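Local structure of tubulin-specific chaperone A (Saccharomyces cerevisiae, 1QSD) at residues K18-Y23 and T64-I69; Q25-Q30 and D57-L62. The protein binds beta-tubulin and takes part, as a post-chaperonin cofactor, in an early step of the tubulin folding pathway. All coordinates share one frame; numbering follows the deposited sequence.

Contact 1. Residues K18-Y23 and T64-I69; sequences KEEGYY and TLYEKI
One hydrogen bond spans the contact, from Tyr66 OH to Glu20 OE2 at 3.0 Å. The carboxylate oxygen accepts it with its anti lone pair and lies at the edge of the phenol ring near its plane, while the carboxylate and ring planes are 54° apart. Glu20 CG, anti to the backbone N (chi1 -173°), lies 3.8 Å from Tyr66 CE1, and a bend at chi2 turns CD off the extended path. The other contacts are van der Waals, most of them made by Leu65. Its CD2 rests on the opposite helix, 3.7 Å from Glu20 CA, and meets Tyr23 CD2 obliquely at 4.2 Å. Leu65 CD1 touches the carboxylate end of Glu19, 4.1 Å from OE1. Ile69 CD1 adds a contact at Glu20 CB. An alanine in place of Glu20 would probably leave the Tyr66 hydroxyl without its carboxylate acceptor and the ring freer to turn. The two segments run antiparallel at 163°, their axes 10.7 Å apart, as neighbours in a helical bundle do; helix 90-104, the chain's third, touches Glu20 through Leu102 and Ile69 through Ala99. Glu19 OE1 lies close to Glu26 OE2 of the second subunit, which may raise the proton affinity of one of them. The methylene groups of Glu20 thus pack among apolar side chains, while its carboxylate, probably charged, accepts a hydrogen bond from a phenol that also has a weak one with Gln24.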
loop_
_atom_site.group_PDB
_atom_site.type_symbol
_atom_site.label_atom_id
_atom_site.label_comp_id
_atom_site.label_asym_id
_atom_site.label_seq_id
_atom_site.Cartn_x
_atom_site.Cartn_y
_atom_site.Cartn_z
ATOM N N LYS A 18 -7.981 -8.828 3.328
ATOM C CA LYS A 18 -6.644 -9.372 3.105
ATOM C C LYS A 18 -5.669 -8.220 2.747
ATOM O O LYS A 18 -4.484 -8.266 3.098
ATOM C CB LYS A 18 -6.666 -10.417 1.997
ATOM C CG LYS A 18 -5.423 -11.283 1.956
ATOM C CD LYS A 18 -5.345 -12.138 0.687
ATOM C CE LYS A 18 -4.051 -12.942 0.660
ATOM N NZ LYS A 18 -3.792 -13.540 -0.669
ATOM N N GLU A 19 -6.158 -7.197 2.045
ATOM C CA GLU A 19 -5.335 -6.028 1.691
ATOM C C GLU A 19 -4.908 -5.268 2.968
ATOM O O GLU A 19 -3.744 -4.885 3.120
ATOM C CB GLU A 19 -6.114 -5.101 0.752
ATOM C CG GLU A 19 -5.491 -3.727 0.566
ATOM C CD GLU A 19 -6.166 -2.881 -0.521
ATOM O OE1 GLU A 19 -5.767 -1.702 -0.684
ATOM O OE2 GLU A 19 -7.075 -3.388 -1.220
ATOM N N GLU A 20 -5.848 -5.076 3.892
ATOM C CA GLU A 20 -5.589 -4.401 5.165
ATOM C C GLU A 20 -4.450 -5.095 5.902
ATOM O O GLU A 20 -3.616 -4.441 6.527
ATOM C CB GLU A 20 -6.852 -4.439 6.032
ATOM C CG GLU A 20 -6.786 -3.639 7.318
ATOM C CD GLU A 20 -6.334 -4.454 8.529
ATOM O OE1 GLU A 20 -6.143 -5.685 8.432
ATOM O OE2 GLU A 20 -6.183 -3.847 9.606
ATOM N N GLY A 21 -4.455 -6.424 5.874
ATOM C CA GLY A 21 -3.414 -7.194 6.529
ATOM C C GLY A 21 -2.070 -6.972 5.873
ATOM O O GLY A 21 -1.047 -6.938 6.540
ATOM N N TYR A 22 -2.075 -6.839 4.554
ATOM C CA TYR A 22 -0.861 -6.581 3.792
ATOM C C TYR A 22 -0.303 -5.221 4.166
ATOM O O TYR A 22 0.871 -5.096 4.501
ATOM C CB TYR A 22 -1.160 -6.630 2.291
ATOM C CG TYR A 22 -1.209 -8.040 1.749
ATOM C CD1 TYR A 22 -0.954 -9.137 2.589
ATOM C CD2 TYR A 22 -1.447 -8.285 0.391
ATOM C CE1 TYR A 22 -0.934 -10.438 2.095
ATOM C CE2 TYR A 22 -1.430 -9.590 -0.117
ATOM C CZ TYR A 22 -1.169 -10.664 0.742
ATOM O OH TYR A 22 -1.143 -11.955 0.251
ATOM N N TYR A 23 -1.161 -4.207 4.138
ATOM C CA TYR A 23 -0.766 -2.848 4.482
ATOM C C TYR A 23 -0.337 -2.739 5.951
ATOM O O TYR A 23 0.540 -1.943 6.294
ATOM C CB TYR A 23 -1.907 -1.875 4.174
ATOM C CG TYR A 23 -2.113 -1.553 2.699
ATOM C CD1 TYR A 23 -1.831 -2.489 1.690
ATOM C CD2 TYR A 23 -2.595 -0.303 2.310
ATOM C CE1 TYR A 23 -2.025 -2.173 0.318
ATOM C CE2 TYR A 23 -2.790 0.017 0.960
ATOM C CZ TYR A 23 -2.509 -0.908 -0.032
ATOM O OH TYR A 23 -2.730 -0.505 -1.339
ATOM N N THR A 64 -9.074 5.341 5.160
ATOM C CA THR A 64 -9.941 5.182 3.998
ATOM C C THR A 64 -10.210 3.730 3.692
ATOM O O THR A 64 -11.281 3.377 3.181
ATOM C CB THR A 64 -9.368 5.891 2.756
ATOM O OG1 THR A 64 -7.963 5.629 2.666
ATOM C CG2 THR A 64 -9.624 7.416 2.838
ATOM N N LEU A 65 -9.242 2.894 4.055
ATOM C CA LEU A 65 -9.326 1.453 3.855
ATOM C C LEU A 65 -10.351 0.838 4.810
ATOM O O LEU A 65 -11.083 -0.087 4.423
ATOM C CB LEU A 65 -7.956 0.814 4.055
ATOM C CG LEU A 65 -7.837 -0.676 3.781
ATOM C CD1 LEU A 65 -8.403 -1.018 2.401
ATOM C CD2 LEU A 65 -6.407 -1.061 3.876
ATOM N N TYR A 66 -10.422 1.359 6.042
ATOM C CA TYR A 66 -11.400 0.867 7.015
ATOM C C TYR A 66 -12.792 1.307 6.632
ATOM O O TYR A 66 -13.738 0.556 6.837
ATOM C CB TYR A 66 -11.093 1.336 8.421
ATOM C CG TYR A 66 -9.852 0.707 8.982
ATOM C CD1 TYR A 66 -9.735 -0.685 9.100
ATOM C CD2 TYR A 66 -8.785 1.496 9.394
ATOM C CE1 TYR A 66 -8.577 -1.272 9.620
ATOM C CE2 TYR A 66 -7.625 0.919 9.916
ATOM C CZ TYR A 66 -7.525 -0.457 10.027
ATOM O OH TYR A 66 -6.369 -0.968 10.586
ATOM N N GLU A 67 -12.906 2.513 6.066
ATOM C CA GLU A 67 -14.183 3.040 5.608
ATOM C C GLU A 67 -14.771 2.080 4.555
ATOM O O GLU A 67 -15.926 1.694 4.648
ATOM C CB GLU A 67 -13.996 4.447 5.007
ATOM C CG GLU A 67 -13.749 5.553 6.047
ATOM C CD GLU A 67 -13.214 6.868 5.446
ATOM O OE1 GLU A 67 -12.191 7.410 5.957
ATOM O OE2 GLU A 67 -13.817 7.364 4.463
ATOM N N LYS A 68 -13.943 1.648 3.605
ATOM C CA LYS A 68 -14.379 0.735 2.547
ATOM C C LYS A 68 -14.691 -0.655 3.028
ATOM O O LYS A 68 -15.552 -1.319 2.474
ATOM C CB LYS A 68 -13.392 0.714 1.384
ATOM C CG LYS A 68 -13.465 1.990 0.585
ATOM C CD LYS A 68 -12.615 1.947 -0.625
ATOM C CE LYS A 68 -12.642 3.289 -1.326
ATOM N NZ LYS A 68 -11.682 3.293 -2.474
ATOM N N ILE A 69 -13.997 -1.110 4.052
ATOM C CA ILE A 69 -14.300 -2.413 4.619
ATOM C C ILE A 69 -15.706 -2.347 5.254
ATOM O O ILE A 69 -16.528 -3.254 5.069
ATOM C CB ILE A 69 -13.225 -2.840 5.650
ATOM C CG1 ILE A 69 -11.948 -3.228 4.908
ATOM C CG2 ILE A 69 -13.698 -4.018 6.493
ATOM C CD1 ILE A 69 -10.846 -3.748 5.807
#

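Contact 2. Residues Q25-Q30 and D57-L62; sequences QELKDQ and DTKRLL
The carboxamide of Gln30 meets Thr58 tip to tip: NE2 donates a hydrogen bond to OG1 at 2.9 Å. The bond is bent, with an N-H...O angle of 135°, and the hydroxyl oxygen sits 20° out of the amide plane. Gln30 OE1 is almost as near, 3.0 Å from Thr58 OG1, so the hydroxyl faces the end of the amide. The amide nitrogen also lies 3.6 Å from Thr58 CG2 and touches both branches of the threonine. Thr58 OG1, anti to the carbonyl carbon, also hydrogen-bonds to the backbone O of Val54, one turn earlier, which ties the hydroxyl to its own helix as well as to the facing one. Leu27 carries the apolar part with its two methyl groups divided between partners. CD1 approaches Thr58 CG2 to 3.7 Å as the two side chains slide past each other in opposite directions. The same methyl presses on Lys59 CG at 3.4 Å, tighter than usual van der Waals contact, where the leucine and the extended lysine chain cross at about a right angle. CD2 turns to Leu62 CD1, 3.6 Å away. The segment axes are 10.0 Å apart at closest approach, with 149° between their N-to-C directions: the antiparallel pairing of a helical hairpin, against which the second subunit packs. Glu26 OE2 hydrogen-bonds to Tyr23 OH of that subunit. On helix 45-81, Leu55 packs against Leu27 and Gln30; on helix 5-39, Gln24 touches Leu62, while Tyr23 of the second subunit brings that chain's helix 5-39 against Thr58.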
loop_
_atom_site.group_PDB
_atom_site.type_symbol
_atom_site.label_atom_id
_atom_site.label_comp_id
_atom_site.label_asym_id
_atom_site.label_seq_id
_atom_site.Cartn_x
_atom_site.Cartn_y
_atom_site.Cartn_z
ATOM N N GLN A 25 1.299 -4.945 7.545
ATOM C CA GLN A 25 2.653 -5.522 7.642
ATOM C C GLN A 25 3.676 -4.434 7.295
ATOM O O GLN A 25 4.707 -4.298 7.956
ATOM C CB GLN A 25 2.852 -6.661 6.634
ATOM C CG GLN A 25 1.841 -7.802 6.687
ATOM C CD GLN A 25 1.938 -8.744 5.475
ATOM O OE1 GLN A 25 1.720 -9.954 5.600
ATOM N NE2 GLN A 25 2.248 -8.188 4.301
ATOM N N GLU A 26 3.395 -3.702 6.215
ATOM C CA GLU A 26 4.243 -2.612 5.740
ATOM C C GLU A 26 4.407 -1.587 6.852
ATOM O O GLU A 26 5.525 -1.211 7.192
ATOM C CB GLU A 26 3.599 -1.945 4.519
ATOM C CG GLU A 26 4.464 -1.943 3.257
ATOM C CD GLU A 26 5.341 -0.699 3.113
ATOM O OE1 GLU A 26 6.576 -0.805 3.308
ATOM O OE2 GLU A 26 4.795 0.383 2.786
ATOM N N LEU A 27 3.285 -1.167 7.430
ATOM C CA LEU A 27 3.261 -0.189 8.507
ATOM C C LEU A 27 4.112 -0.613 9.702
ATOM O O LEU A 27 4.898 0.179 10.227
ATOM C CB LEU A 27 1.821 0.046 8.965
ATOM C CG LEU A 27 1.601 1.222 9.918
ATOM C CD1 LEU A 27 1.948 2.538 9.212
ATOM C CD2 LEU A 27 0.159 1.248 10.382
ATOM N N LYS A 28 3.966 -1.866 10.118
ATOM C CA LYS A 28 4.711 -2.393 11.258
ATOM C C LYS A 28 6.214 -2.401 11.012
ATOM O O LYS A 28 7.004 -2.094 11.905
ATOM C CB LYS A 28 4.229 -3.800 11.599
ATOM C CG LYS A 28 4.854 -4.350 12.852
ATOM C CD LYS A 28 4.073 -5.512 13.459
ATOM C CE LYS A 28 4.689 -5.892 14.815
ATOM N NZ LYS A 28 3.962 -6.973 15.539
ATOM N N ASP A 29 6.598 -2.751 9.791
ATOM C CA ASP A 29 7.994 -2.798 9.385
ATOM C C ASP A 29 8.628 -1.385 9.324
ATOM O O ASP A 29 9.813 -1.217 9.611
ATOM C CB ASP A 29 8.096 -3.497 8.029
ATOM C CG ASP A 29 9.522 -3.772 7.615
ATOM O OD1 ASP A 29 9.962 -3.195 6.594
ATOM O OD2 ASP A 29 10.207 -4.565 8.306
ATOM N N GLN A 30 7.834 -0.380 8.952
ATOM C CA GLN A 30 8.303 1.000 8.867
ATOM C C GLN A 30 8.513 1.632 10.249
ATOM O O GLN A 30 9.452 2.408 10.446
ATOM C CB GLN A 30 7.350 1.855 8.026
ATOM C CG GLN A 30 7.467 1.624 6.522
ATOM C CD GLN A 30 6.540 2.517 5.714
ATOM O OE1 GLN A 30 6.561 3.740 5.849
ATOM N NE2 GLN A 30 5.721 1.911 4.878
ATOM N N ASP A 57 2.649 8.905 5.678
ATOM C CA ASP A 57 1.921 8.682 4.444
ATOM C C ASP A 57 1.268 7.311 4.481
ATOM O O ASP A 57 0.060 7.184 4.270
ATOM C CB ASP A 57 2.851 8.817 3.239
ATOM C CG ASP A 57 3.089 10.257 2.859
ATOM O OD1 ASP A 57 3.193 10.546 1.645
ATOM O OD2 ASP A 57 3.151 11.109 3.774
ATOM N N THR A 58 2.068 6.293 4.779
ATOM C CA THR A 58 1.581 4.928 4.882
ATOM C C THR A 58 0.345 4.909 5.787
ATOM O O THR A 58 -0.698 4.403 5.405
ATOM C CB THR A 58 2.670 4.024 5.472
ATOM O OG1 THR A 58 3.849 4.122 4.663
ATOM C CG2 THR A 58 2.211 2.579 5.514
ATOM N N LYS A 59 0.449 5.511 6.961
ATOM C CA LYS A 59 -0.672 5.566 7.887
ATOM C C LYS A 59 -1.955 6.186 7.312
ATOM O O LYS A 59 -3.047 5.677 7.562
ATOM C CB LYS A 59 -0.281 6.322 9.161
ATOM C CG LYS A 59 0.647 5.577 10.095
ATOM C CD LYS A 59 0.990 6.433 11.303
ATOM C CE LYS A 59 1.783 5.642 12.335
ATOM N NZ LYS A 59 2.123 6.464 13.540
ATOM N N ARG A 60 -1.834 7.258 6.535
ATOM C CA ARG A 60 -3.004 7.942 5.973
ATOM C C ARG A 60 -3.894 7.010 5.123
ATOM O O ARG A 60 -5.109 7.208 4.994
ATOM C CB ARG A 60 -2.545 9.193 5.189
ATOM C CG ARG A 60 -2.499 9.055 3.653
ATOM C CD ARG A 60 -1.497 10.003 2.966
ATOM N NE ARG A 60 -1.499 11.362 3.509
ATOM C CZ ARG A 60 -0.454 12.182 3.455
ATOM N NH1 ARG A 60 0.671 11.782 2.878
ATOM N NH2 ARG A 60 -0.507 13.381 4.022
ATOM N N LEU A 61 -3.276 5.948 4.623
ATOM C CA LEU A 61 -3.922 4.937 3.788
ATOM C C LEU A 61 -4.914 4.035 4.527
ATOM O O LEU A 61 -5.850 3.500 3.928
ATOM C CB LEU A 61 -2.841 4.040 3.205
ATOM C CG LEU A 61 -2.757 3.729 1.726
ATOM C CD1 LEU A 61 -1.510 2.904 1.546
ATOM C CD2 LEU A 61 -3.984 2.979 1.244
ATOM N N LEU A 62 -4.666 3.808 5.812
ATOM C CA LEU A 62 -5.522 2.939 6.605
ATOM C C LEU A 62 -6.937 3.401 6.864
ATOM O O LEU A 62 -7.870 2.620 6.684
ATOM C CB LEU A 62 -4.848 2.564 7.916
ATOM C CG LEU A 62 -3.675 1.610 7.717
ATOM C CD1 LEU A 62 -3.204 1.107 9.057
ATOM C CD2 LEU A 62 -4.102 0.437 6.840
#

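In the fold
From the N terminus, helix 5-39 passes first through 18-23 and then through 25-30; after residues 40-44 the chain reverses into helix 45-81, which supplies 57-62 and then 64-69. Contact 2 therefore closes the shorter loop, with 26 residues between its segments, and contact 1 encloses it with 40: the two nest and do not cross, as expected for a helical hairpin. Their centres are 11 Å apart, and they join through Tyr23, whose CE2 is 3.2 Å from Leu61 CD2. Contact 1 lies near the centre of the chain and also meets helix 90-104, whereas contact 2 lies farther toward the hairpin turn. Both touch the second subunit.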